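Local atomic coordinates of cytochrome P450 (CYP102L1) (Mycobacterium phage Adler, PDB entry 6N6Q), a protein that is a viral cytochrome P450 that binds heme and probably acts as a monooxygenase on organic substrates. Residues Ala301-Ala306 with Lys392-Ser397; Arg329-Val334 with Glu428-Leu433; Lys410-Gly415 with Phe424-Met429. All coordinates share one frame; numbering follows the deposited sequence.

Interaction 1: Ala301-Ala306 with Lys392-Ser397; sequences AAQARA and KPERMS
The side-chain ends of Q303 and E394 meet at the surface of a cytochrome P450 fold, joining the J helix (298-311) to the family's PERF-type segment, here P393 to M396, in the loop ahead of the heme-binding cysteine loop. Along 301-306 the chain is regular helix. It begins with A301, which is buried and whose O takes the N-H of R305, and A302, which is exposed and whose O takes that of A306. Q303 makes the crossing. Its CB points toward the 3-10 segment, and with CG anti to the backbone N (chi1 -173°) and an extended chain beyond, the amide is carried straight outward. E394 comes from the opposite direction, its chain bent at chi2 (90°), which brings one carboxylate oxygen round to the helix. Q303 OE1 as modelled lies 3.3 Å from E394 OE2, with the two flat groups turned 66° apart. The amide is probably reversed in the model, in which case this may be a hydrogen bond. Long, polar side chains suit a place where the gap is wide and solvent is near. A304 follows, a small buried residue against Y330. R305 serves a different neighbour, with weak bonds from NH1 to the carbonyls of L437 and F440.

Behind E394, P393 opens a 3-10 turn, where a proline costs no backbone donor, and M396 N bonds to P393 O at 3.1 Å. R395 pairs with E337, the glutamate of the ExxR motif, as in the E-R-R triad of P450s. At the turn's end S397 is an N-cap: its OG bonds N400 N of helix 398-402 and makes a weak 3.3 Å bond to E394 O.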
loop_
_atom_site.group_PDB
_atom_site.type_symbol
_atom_site.label_atom_id
_atom_site.label_comp_id
_atom_site.label_asym_id
_atom_site.label_seq_id
_atom_site.Cartn_x
_atom_site.Cartn_y
_atom_site.Cartn_z
ATOM N N ALA A 301 -20.988 -6.775 -8.080
ATOM C CA ALA A 301 -21.563 -5.710 -7.266
ATOM C C ALA A 301 -22.850 -6.164 -6.593
ATOM O O ALA A 301 -23.130 -5.783 -5.452
ATOM C CB ALA A 301 -21.818 -4.472 -8.124
ATOM N N ALA A 302 -23.645 -6.983 -7.286
ATOM C CA ALA A 302 -24.887 -7.477 -6.701
ATOM C C ALA A 302 -24.609 -8.434 -5.548
ATOM O O ALA A 302 -25.233 -8.339 -4.484
ATOM C CB ALA A 302 -25.739 -8.157 -7.774
ATOM N N GLN A 303 -23.670 -9.364 -5.739
ATOM C CA GLN A 303 -23.377 -10.336 -4.691
ATOM C C GLN A 303 -22.732 -9.671 -3.480
ATOM O O GLN A 303 -22.992 -10.064 -2.336
ATOM C CB GLN A 303 -22.482 -11.447 -5.243
ATOM C CG GLN A 303 -22.254 -12.591 -4.272
ATOM C CD GLN A 303 -21.633 -13.811 -4.928
ATOM O OE1 GLN A 303 -21.485 -13.866 -6.151
ATOM N NE2 GLN A 303 -21.267 -14.798 -4.116
ATOM N N ALA A 304 -21.898 -8.655 -3.707
ATOM C CA ALA A 304 -21.289 -7.942 -2.589
ATOM C C ALA A 304 -22.306 -7.051 -1.884
ATOM O O ALA A 304 -22.342 -6.996 -0.649
ATOM C CB ALA A 304 -20.095 -7.121 -3.074
ATOM N N ARG A 305 -23.143 -6.349 -2.653
ATOM C CA ARG A 305 -24.168 -5.508 -2.045
ATOM C C ARG A 305 -25.180 -6.339 -1.267
ATOM O O ARG A 305 -25.765 -5.851 -0.294
ATOM C CB ARG A 305 -24.872 -4.673 -3.113
ATOM C CG ARG A 305 -25.459 -3.370 -2.600
ATOM C CD ARG A 305 -26.055 -2.540 -3.729
ATOM N NE ARG A 305 -25.087 -2.258 -4.786
ATOM C CZ ARG A 305 -24.230 -1.241 -4.767
ATOM N NH1 ARG A 305 -24.213 -0.406 -3.738
ATOM N NH2 ARG A 305 -23.387 -1.062 -5.776
ATOM N N ALA A 306 -25.395 -7.593 -1.672
ATOM C CA ALA A 306 -26.296 -8.462 -0.922
ATOM C C ALA A 306 -25.664 -8.937 0.379
ATOM O O ALA A 306 -26.372 -9.143 1.371
ATOM C CB ALA A 306 -26.710 -9.660 -1.778
ATOM N N LYS A 392 -12.582 -12.089 -11.374
ATOM C CA LYS A 392 -13.489 -13.125 -10.880
ATOM C C LYS A 392 -13.182 -13.365 -9.407
ATOM O O LYS A 392 -12.234 -14.097 -9.076
ATOM C CB LYS A 392 -13.357 -14.415 -11.686
ATOM C CG LYS A 392 -13.490 -14.228 -13.190
ATOM C CD LYS A 392 -13.303 -15.537 -13.945
ATOM C CE LYS A 392 -14.494 -16.463 -13.763
ATOM N NZ LYS A 392 -14.424 -17.631 -14.684
ATOM N N PRO A 393 -13.952 -12.764 -8.496
ATOM C CA PRO A 393 -13.648 -12.916 -7.062
ATOM C C PRO A 393 -13.698 -14.350 -6.570
ATOM O O PRO A 393 -12.915 -14.713 -5.684
ATOM C CB PRO A 393 -14.724 -12.053 -6.385
ATOM C CG PRO A 393 -15.141 -11.072 -7.433
ATOM C CD PRO A 393 -15.049 -11.813 -8.735
ATOM N N GLU A 394 -14.591 -15.180 -7.120
ATOM C CA GLU A 394 -14.702 -16.562 -6.667
ATOM C C GLU A 394 -13.419 -17.351 -6.900
ATOM O O GLU A 394 -13.233 -18.410 -6.289
ATOM C CB GLU A 394 -15.877 -17.256 -7.360
ATOM C CG GLU A 394 -17.253 -16.816 -6.871
ATOM C CD GLU A 394 -17.818 -15.642 -7.654
ATOM O OE1 GLU A 394 -17.032 -14.911 -8.299
ATOM O OE2 GLU A 394 -19.056 -15.456 -7.628
ATOM N N ARG A 395 -12.535 -16.855 -7.768
ATOM C CA ARG A 395 -11.255 -17.516 -8.003
ATOM C C ARG A 395 -10.406 -17.576 -6.740
ATOM O O ARG A 395 -9.690 -18.561 -6.522
ATOM C CB ARG A 395 -10.499 -16.780 -9.110
ATOM C CG ARG A 395 -9.085 -17.269 -9.355
ATOM C CD ARG A 395 -8.218 -16.150 -9.909
ATOM N NE ARG A 395 -8.938 -15.311 -10.863
ATOM C CZ ARG A 395 -9.134 -15.626 -12.140
ATOM N NH1 ARG A 395 -8.670 -16.772 -12.623
ATOM N NH2 ARG A 395 -9.798 -14.797 -12.935
ATOM N N MET A 396 -10.477 -16.548 -5.897
ATOM C CA MET A 396 -9.583 -16.423 -4.753
ATOM C C MET A 396 -10.035 -17.227 -3.540
ATOM O O MET A 396 -9.508 -17.008 -2.443
ATOM C CB MET A 396 -9.424 -14.949 -4.372
ATOM C CG MET A 396 -8.863 -14.086 -5.489
ATOM S SD MET A 396 -7.305 -14.726 -6.136
ATOM C CE MET A 396 -6.249 -14.573 -4.696
ATOM N N SER A 397 -10.982 -18.147 -3.701
ATOM C CA SER A 397 -11.369 -19.008 -2.595
ATOM C C SER A 397 -10.292 -20.060 -2.341
ATOM O O SER A 397 -9.469 -20.371 -3.206
ATOM C CB SER A 397 -12.707 -19.687 -2.882
ATOM O OG SER A 397 -12.579 -20.653 -3.911
#

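Interaction 2: Arg329-Val334 with Glu428-Leu433; sequences RYLRLV and EMVIAL. With HEM (protoporphyrin IX containing Fe), chain E.
L331 meets V430 and L433 with its two methyls, one of which also lies against a backbone carbonyl, and the flat groups of R329, Y330 and E428 stand aside from that meeting. L333 CD1 sits over one face of the R329 guanidinium, off its centre, 3.7 Å from the plane. The ring of Y330 packs on V300, Q303 and A304, while the E428 carboxylate turns to the heme side, where OE2 is bonded to S283 OG.

The contact itself rests on one leucine. L331 CG stands anti to the backbone N (chi1 -166°), which sends both methyls out to the opposing helix. CD2 lies 3.7 Å from V430 O and 3.9 Å from V430 CG1, the two side chains running antiparallel past one another. Both methyls also straddle the base of L433, CD1 and CD2 each being 4.1 Å from L433 CB. Branched apolar residues suit this buried seam: valine keeps the backbones near, with L331 CA and V430 CA 6.8 Å apart, and leucine, one carbon longer, reaches across to the opposite helix. Beyond the seam, M429 SD touches the heme vinyl carbon CBB at 3.7 Å.

This joins the K helix (329-341), which carries the ExxR motif, to the L helix (422-439). I335 covers M429, V430 and L433 from the K helix. Helix 265-296 packs on M429 through A286 and I287, and on L433 through A290 and L291.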
loop_
_atom_site.group_PDB
_atom_site.type_symbol
_atom_site.label_atom_id
_atom_site.label_comp_id
_atom_site.label_asym_id
_atom_site.label_seq_id
_atom_site.Cartn_x
_atom_site.Cartn_y
_atom_site.Cartn_z
ATOM N N ARG A 329 -17.288 -12.534 3.703
ATOM C CA ARG A 329 -16.416 -13.402 2.914
ATOM C C ARG A 329 -16.271 -12.901 1.482
ATOM O O ARG A 329 -15.154 -12.797 0.962
ATOM C CB ARG A 329 -16.950 -14.834 2.920
ATOM C CG ARG A 329 -16.437 -15.671 1.754
ATOM C CD ARG A 329 -17.196 -16.978 1.610
ATOM N NE ARG A 329 -17.004 -17.572 0.289
ATOM C CZ ARG A 329 -16.011 -18.397 -0.026
ATOM N NH1 ARG A 329 -15.108 -18.732 0.886
ATOM N NH2 ARG A 329 -15.919 -18.888 -1.256
ATOM N N TYR A 330 -17.392 -12.596 0.823
ATOM C CA TYR A 330 -17.327 -12.250 -0.594
ATOM C C TYR A 330 -16.631 -10.913 -0.813
ATOM O O TYR A 330 -15.878 -10.754 -1.780
ATOM C CB TYR A 330 -18.726 -12.230 -1.206
ATOM C CG TYR A 330 -18.704 -12.036 -2.704
ATOM C CD1 TYR A 330 -18.375 -13.086 -3.552
ATOM C CD2 TYR A 330 -19.001 -10.804 -3.271
ATOM C CE1 TYR A 330 -18.348 -12.915 -4.923
ATOM C CE2 TYR A 330 -18.975 -10.624 -4.642
ATOM C CZ TYR A 330 -18.648 -11.684 -5.462
ATOM O OH TYR A 330 -18.622 -11.513 -6.827
ATOM N N LEU A 331 -16.870 -9.938 0.068
ATOM C CA LEU A 331 -16.182 -8.658 -0.060
ATOM C C LEU A 331 -14.679 -8.819 0.125
ATOM O O LEU A 331 -13.895 -8.104 -0.508
ATOM C CB LEU A 331 -16.744 -7.652 0.944
ATOM C CG LEU A 331 -16.350 -6.192 0.709
ATOM C CD1 LEU A 331 -16.638 -5.789 -0.731
ATOM C CD2 LEU A 331 -17.082 -5.276 1.676
ATOM N N ARG A 332 -14.260 -9.755 0.980
ATOM C CA ARG A 332 -12.839 -10.066 1.096
ATOM C C ARG A 332 -12.307 -10.679 -0.195
ATOM O O ARG A 332 -11.165 -10.416 -0.593
ATOM C CB ARG A 332 -12.608 -11.004 2.280
ATOM C CG ARG A 332 -11.191 -11.545 2.396
ATOM C CD ARG A 332 -10.164 -10.429 2.543
ATOM N NE ARG A 332 -8.844 -10.964 2.866
ATOM C CZ ARG A 332 -8.384 -11.106 4.105
ATOM N NH1 ARG A 332 -9.132 -10.742 5.138
ATOM N NH2 ARG A 332 -7.174 -11.609 4.311
ATOM N N LEU A 333 -13.124 -11.493 -0.869
ATOM C CA LEU A 333 -12.702 -12.068 -2.141
ATOM C C LEU A 333 -12.619 -11.014 -3.236
ATOM O O LEU A 333 -11.857 -11.177 -4.195
ATOM C CB LEU A 333 -13.654 -13.191 -2.558
ATOM C CG LEU A 333 -13.649 -14.447 -1.686
ATOM C CD1 LEU A 333 -14.534 -15.523 -2.297
ATOM C CD2 LEU A 333 -12.232 -14.959 -1.490
ATOM N N VAL A 334 -13.392 -9.934 -3.116
ATOM C CA VAL A 334 -13.311 -8.853 -4.095
ATOM C C VAL A 334 -11.981 -8.122 -3.964
ATOM O O VAL A 334 -11.307 -7.836 -4.961
ATOM C CB VAL A 334 -14.503 -7.892 -3.937
ATOM C CG1 VAL A 334 -14.366 -6.712 -4.887
ATOM C CG2 VAL A 334 -15.812 -8.623 -4.183
ATOM N N GLU A 428 -9.315 -1.985 7.084
ATOM C CA GLU A 428 -9.825 -0.701 6.610
ATOM C C GLU A 428 -10.392 -0.798 5.199
ATOM O O GLU A 428 -11.312 -0.049 4.854
ATOM C CB GLU A 428 -8.726 0.363 6.661
ATOM C CG GLU A 428 -7.544 0.086 5.751
ATOM C CD GLU A 428 -6.682 1.312 5.522
ATOM O OE1 GLU A 428 -7.246 2.411 5.326
ATOM O OE2 GLU A 428 -5.440 1.178 5.539
ATOM N N MET A 429 -9.862 -1.703 4.373
ATOM C CA MET A 429 -10.359 -1.820 3.006
ATOM C C MET A 429 -11.765 -2.403 2.965
ATOM O O MET A 429 -12.563 -2.028 2.098
ATOM C CB MET A 429 -9.405 -2.672 2.167
ATOM C CG MET A 429 -8.092 -1.982 1.819
ATOM S SD MET A 429 -7.067 -2.926 0.673
ATOM C CE MET A 429 -6.720 -4.395 1.639
ATOM N N VAL A 430 -12.091 -3.306 3.891
ATOM C CA VAL A 430 -13.421 -3.906 3.905
ATOM C C VAL A 430 -14.454 -2.924 4.446
ATOM O O VAL A 430 -15.534 -2.763 3.869
ATOM C CB VAL A 430 -13.412 -5.218 4.711
ATOM C CG1 VAL A 430 -14.820 -5.787 4.810
ATOM C CG2 VAL A 430 -12.480 -6.229 4.067
ATOM N N ILE A 431 -14.140 -2.253 5.560
ATOM C CA ILE A 431 -15.077 -1.288 6.132
ATOM C C ILE A 431 -15.369 -0.174 5.136
ATOM O O ILE A 431 -16.511 0.286 5.014
ATOM C CB ILE A 431 -14.534 -0.723 7.458
ATOM C CG1 ILE A 431 -14.174 -1.851 8.424
ATOM C CG2 ILE A 431 -15.553 0.206 8.097
ATOM C CD1 ILE A 431 -13.796 -1.369 9.811
ATOM N N ALA A 432 -14.343 0.277 4.411
ATOM C CA ALA A 432 -14.534 1.347 3.438
ATOM C C ALA A 432 -15.443 0.897 2.301
ATOM O O ALA A 432 -16.365 1.620 1.904
ATOM C CB ALA A 432 -13.182 1.809 2.895
ATOM N N LEU A 433 -15.199 -0.301 1.765
ATOM C CA LEU A 433 -16.014 -0.795 0.660
ATOM C C LEU A 433 -17.417 -1.161 1.124
ATOM O O LEU A 433 -18.396 -0.916 0.409
ATOM C CB LEU A 433 -15.338 -1.998 0.005
ATOM C CG LEU A 433 -14.178 -1.673 -0.935
ATOM C CD1 LEU A 433 -13.430 -2.935 -1.299
ATOM C CD2 LEU A 433 -14.696 -0.983 -2.185
HETATM C CHA HEM E . 5.843 -3.554 3.698
HETATM C CHB HEM E . 2.216 -3.878 0.480
HETATM C CHC HEM E . -0.679 -1.393 3.498
HETATM C CHD HEM E . 3.158 -0.454 6.328
HETATM C C1A HEM E . 5.120 -3.891 2.570
HETATM C C2A HEM E . 5.571 -4.704 1.455
HETATM C C3A HEM E . 4.573 -4.790 0.573
HETATM C C4A HEM E . 3.445 -4.039 1.087
HETATM C CMA HEM E . 4.623 -5.558 -0.764
HETATM C CAA HEM E . 6.961 -5.356 1.295
HETATM C CBA HEM E . 7.903 -4.337 0.660
HETATM C CGA HEM E . 9.225 -4.975 0.315
HETATM O O1A HEM E . 9.356 -6.219 0.452
HETATM O O2A HEM E . 10.152 -4.234 -0.102
HETATM C C1B HEM E . 1.100 -3.286 1.040
HETATM C C2B HEM E . -0.242 -3.314 0.494
HETATM C C3B HEM E . -1.049 -2.627 1.327
HETATM C C4B HEM E . -0.234 -2.142 2.426
HETATM C CMB HEM E . -0.602 -4.036 -0.826
HETATM C CAB HEM E . -2.571 -2.340 1.231
HETATM C CBB HEM E . -3.368 -2.731 0.228
HETATM C C1C HEM E . 0.087 -0.937 4.552
HETATM C C2C HEM E . -0.385 -0.218 5.718
HETATM C C3C HEM E . 0.659 0.049 6.505
HETATM C C4C HEM E . 1.853 -0.495 5.869
HETATM C CMC HEM E . -1.845 0.186 6.015
HETATM C CAC HEM E . 0.534 0.812 7.847
HETATM C CBC HEM E . 1.576 1.049 8.649
HETATM C C1D HEM E . 4.220 -1.214 5.876
HETATM C C2D HEM E . 5.553 -1.262 6.451
HETATM C C3D HEM E . 6.289 -2.114 5.729
HETATM C C4D HEM E . 5.458 -2.645 4.666
HETATM C CMD HEM E . 6.036 -0.463 7.682
HETATM C CAD HEM E . 7.771 -2.477 5.981
HETATM C CBD HEM E . 7.867 -3.584 7.026
HETATM C CGD HEM E . 9.305 -4.006 7.204
HETATM O O1D HEM E . 9.670 -4.432 8.332
HETATM O O2D HEM E . 10.091 -3.912 6.225
HETATM N NA HEM E . 3.819 -3.504 2.305
HETATM N NB HEM E . 1.065 -2.564 2.216
HETATM N NC HEM E . 1.454 -1.085 4.683
HETATM N ND HEM E . 4.203 -2.072 4.790
HETATM FE FE HEM E . 2.664 -2.186 3.426
#

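Interaction 3: Lys410-Gly415 with Phe424-Met429; sequences KPFGVG and FAQHEM. With HEM (protoporphyrin IX containing Fe), chain E.
F412 reaches A425 and Q426 from the heme-binding loop, the FxxGxRxCxG signature that carries the cysteine expected to ligate the iron, C419; F412 is its first residue. The segment 424-429 belongs to the L helix that follows this loop.

Apolar contact comes first. A425 CB lies at the edge of the F412 ring, near its plane, 4.3 Å from CE1. Alanine fits because the same methyl must also pass close to the vinyl carbon HEM CAB (3.5 Å). F412 CE1 stands 3.7 Å from HEM C3B, so the ring touches pyrrole B and the helix at once. F424 adds CD1 against the methyl HEM CMC at 3.7 Å.

Q426, a polar chain, approaches the ring obliquely, near CE2 and CZ. Its chi1 (-71°) sets CG 4.1 Å from F412 CZ, and the extended remainder carries the amide, whose two ends are uncertain, past the ring, with the amide plane 81° from the ring plane.

Backbone contacts form the third group. A type I turn from K410 to G413 is closed by G413 N to K410 O, and it lays P411 O 3.5 Å from HEM CMB and G413 N 3.6 Å from HEM CMA. The positive phi of G413 (77°) and the nearness of HEM CAA both suit a residue with no side chain. F412 also bonds C419 through the backbone.

The heme's vinyl and methyl rim is thus held by close packing of side chains and backbone rather than by hydrogen bonds, while hydrogen bonding from W106, K79 and R417 is presumably left to the propionates.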
loop_
_atom_site.group_PDB
_atom_site.type_symbol
_atom_site.label_atom_id
_atom_site.label_comp_id
_atom_site.label_asym_id
_atom_site.label_seq_id
_atom_site.Cartn_x
_atom_site.Cartn_y
_atom_site.Cartn_z
ATOM N N LYS A 410 1.444 -12.989 -3.476
ATOM C CA LYS A 410 2.071 -12.350 -2.319
ATOM C C LYS A 410 1.951 -10.834 -2.433
ATOM O O LYS A 410 2.959 -10.128 -2.554
ATOM C CB LYS A 410 3.536 -12.768 -2.199
ATOM C CG LYS A 410 3.748 -14.257 -2.000
ATOM C CD LYS A 410 3.187 -14.721 -0.666
ATOM C CE LYS A 410 3.504 -16.187 -0.423
ATOM N NZ LYS A 410 3.172 -16.606 0.963
ATOM N N PRO A 411 0.727 -10.294 -2.377
ATOM C CA PRO A 411 0.574 -8.834 -2.485
ATOM C C PRO A 411 1.159 -8.072 -1.308
ATOM O O PRO A 411 1.349 -6.855 -1.415
ATOM C CB PRO A 411 -0.946 -8.643 -2.572
ATOM C CG PRO A 411 -1.506 -9.835 -1.876
ATOM C CD PRO A 411 -0.569 -10.970 -2.181
ATOM N N PHE A 412 1.454 -8.744 -0.195
ATOM C CA PHE A 412 2.025 -8.107 0.983
ATOM C C PHE A 412 3.472 -8.525 1.231
ATOM O O PHE A 412 3.963 -8.408 2.359
ATOM C CB PHE A 412 1.170 -8.409 2.214
ATOM C CG PHE A 412 -0.228 -7.866 2.129
ATOM C CD1 PHE A 412 -0.515 -6.585 2.577
ATOM C CD2 PHE A 412 -1.255 -8.637 1.609
ATOM C CE1 PHE A 412 -1.801 -6.081 2.501
ATOM C CE2 PHE A 412 -2.542 -8.140 1.531
ATOM C CZ PHE A 412 -2.816 -6.860 1.977
ATOM N N GLY A 413 4.164 -9.013 0.204
ATOM C CA GLY A 413 5.542 -9.431 0.370
ATOM C C GLY A 413 5.654 -10.780 1.058
ATOM O O GLY A 413 4.683 -11.535 1.190
ATOM N N VAL A 414 6.875 -11.080 1.510
ATOM C CA VAL A 414 7.190 -12.350 2.153
ATOM C C VAL A 414 8.238 -12.114 3.231
ATOM O O VAL A 414 8.937 -11.099 3.240
ATOM C CB VAL A 414 7.711 -13.408 1.148
ATOM C CG1 VAL A 414 6.585 -13.935 0.275
ATOM C CG2 VAL A 414 8.825 -12.818 0.294
ATOM N N GLY A 415 8.349 -13.072 4.144
ATOM C CA GLY A 415 9.415 -13.066 5.120
ATOM C C GLY A 415 9.159 -12.140 6.293
ATOM O O GLY A 415 8.079 -11.565 6.464
ATOM N N PHE A 424 -4.046 -4.422 9.213
ATOM C CA PHE A 424 -4.613 -3.079 9.241
ATOM C C PHE A 424 -5.233 -2.726 7.896
ATOM O O PHE A 424 -6.346 -2.189 7.836
ATOM C CB PHE A 424 -3.533 -2.061 9.621
ATOM C CG PHE A 424 -4.062 -0.674 9.877
ATOM C CD1 PHE A 424 -4.284 0.206 8.830
ATOM C CD2 PHE A 424 -4.321 -0.247 11.168
ATOM C CE1 PHE A 424 -4.764 1.480 9.064
ATOM C CE2 PHE A 424 -4.803 1.026 11.410
ATOM C CZ PHE A 424 -5.025 1.891 10.357
ATOM N N ALA A 425 -4.525 -3.020 6.804
ATOM C CA ALA A 425 -5.029 -2.688 5.476
ATOM C C ALA A 425 -6.286 -3.482 5.149
ATOM O O ALA A 425 -7.273 -2.925 4.656
ATOM C CB ALA A 425 -3.945 -2.936 4.428
ATOM N N GLN A 426 -6.273 -4.788 5.420
ATOM C CA GLN A 426 -7.436 -5.611 5.113
ATOM C C GLN A 426 -8.651 -5.200 5.937
ATOM O O GLN A 426 -9.786 -5.317 5.465
ATOM C CB GLN A 426 -7.106 -7.086 5.334
ATOM C CG GLN A 426 -6.164 -7.652 4.284
ATOM C CD GLN A 426 -5.567 -8.984 4.686
ATOM O OE1 GLN A 426 -5.629 -9.378 5.851
ATOM N NE2 GLN A 426 -4.983 -9.689 3.721
ATOM N N HIS A 427 -8.437 -4.701 7.155
ATOM C CA HIS A 427 -9.565 -4.251 7.965
ATOM C C HIS A 427 -10.162 -2.967 7.405
ATOM O O HIS A 427 -11.384 -2.855 7.251
ATOM C CB HIS A 427 -9.131 -4.057 9.417
ATOM C CG HIS A 427 -10.276 -3.919 10.372
ATOM N ND1 HIS A 427 -11.135 -4.958 10.656
ATOM C CD2 HIS A 427 -10.704 -2.864 11.106
ATOM C CE1 HIS A 427 -12.043 -4.550 11.525
ATOM N NE2 HIS A 427 -11.804 -3.284 11.814
ATOM N N GLU A 428 -9.315 -1.985 7.084
ATOM C CA GLU A 428 -9.825 -0.701 6.610
ATOM C C GLU A 428 -10.392 -0.798 5.199
ATOM O O GLU A 428 -11.312 -0.049 4.854
ATOM C CB GLU A 428 -8.726 0.363 6.661
ATOM C CG GLU A 428 -7.544 0.086 5.751
ATOM C CD GLU A 428 -6.682 1.312 5.522
ATOM O OE1 GLU A 428 -7.246 2.411 5.326
ATOM O OE2 GLU A 428 -5.440 1.178 5.539
ATOM N N MET A 429 -9.862 -1.703 4.373
ATOM C CA MET A 429 -10.359 -1.820 3.006
ATOM C C MET A 429 -11.765 -2.403 2.965
ATOM O O MET A 429 -12.563 -2.028 2.098
ATOM C CB MET A 429 -9.405 -2.672 2.167
ATOM C CG MET A 429 -8.092 -1.982 1.819
ATOM S SD MET A 429 -7.067 -2.926 0.673
ATOM C CE MET A 429 -6.720 -4.395 1.639
HETATM C CHA HEM E . 5.843 -3.554 3.698
HETATM C CHB HEM E . 2.216 -3.878 0.480
HETATM C CHC HEM E . -0.679 -1.393 3.498
HETATM C CHD HEM E . 3.158 -0.454 6.328
HETATM C C1A HEM E . 5.120 -3.891 2.570
HETATM C C2A HEM E . 5.571 -4.704 1.455
HETATM C C3A HEM E . 4.573 -4.790 0.573
HETATM C C4A HEM E . 3.445 -4.039 1.087
HETATM C CMA HEM E . 4.623 -5.558 -0.764
HETATM C CAA HEM E . 6.961 -5.356 1.295
HETATM C CBA HEM E . 7.903 -4.337 0.660
HETATM C CGA HEM E . 9.225 -4.975 0.315
HETATM O O1A HEM E . 9.356 -6.219 0.452
HETATM O O2A HEM E . 10.152 -4.234 -0.102
HETATM C C1B HEM E . 1.100 -3.286 1.040
HETATM C C2B HEM E . -0.242 -3.314 0.494
HETATM C C3B HEM E . -1.049 -2.627 1.327
HETATM C C4B HEM E . -0.234 -2.142 2.426
HETATM C CMB HEM E . -0.602 -4.036 -0.826
HETATM C CAB HEM E . -2.571 -2.340 1.231
HETATM C CBB HEM E . -3.368 -2.731 0.228
HETATM C C1C HEM E . 0.087 -0.937 4.552
HETATM C C2C HEM E . -0.385 -0.218 5.718
HETATM C C3C HEM E . 0.659 0.049 6.505
HETATM C C4C HEM E . 1.853 -0.495 5.869
HETATM C CMC HEM E . -1.845 0.186 6.015
HETATM C CAC HEM E . 0.534 0.812 7.847
HETATM C CBC HEM E . 1.576 1.049 8.649
HETATM C C1D HEM E . 4.220 -1.214 5.876
HETATM C C2D HEM E . 5.553 -1.262 6.451
HETATM C C3D HEM E . 6.289 -2.114 5.729
HETATM C C4D HEM E . 5.458 -2.645 4.666
HETATM C CMD HEM E . 6.036 -0.463 7.682
HETATM C CAD HEM E . 7.771 -2.477 5.981
HETATM C CBD HEM E . 7.867 -3.584 7.026
HETATM C CGD HEM E . 9.305 -4.006 7.204
HETATM O O1D HEM E . 9.670 -4.432 8.332
HETATM O O2D HEM E . 10.091 -3.912 6.225
HETATM N NA HEM E . 3.819 -3.504 2.305
HETATM N NB HEM E . 1.065 -2.564 2.216
HETATM N NC HEM E . 1.454 -1.085 4.683
HETATM N ND HEM E . 4.203 -2.072 4.790
HETATM FE FE HEM E . 2.664 -2.186 3.426
#

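Interaction 1 is a surface contact, whereas interactions 2 and 3 are buried, and the chemistry follows. The outer one brings together two long polar side chains over a small area; interaction 2 is apolar side-chain packing between two helices, with one methyl against a backbone carbonyl; interaction 3 sets an aromatic ring among helix and cofactor. Interactions 2 and 3 share helix 422-439, including E428 and M429, and both touch the heme. Interactions 1 and 2 adjoin through helix 329-341, where Y330 and L333 pack on Q303, P393 and M396. Helix 329-341 thus lies between the outer pair and the heme-side helix. Interactions 1 and 3 do not touch, their nearest atoms being about 7 Å apart.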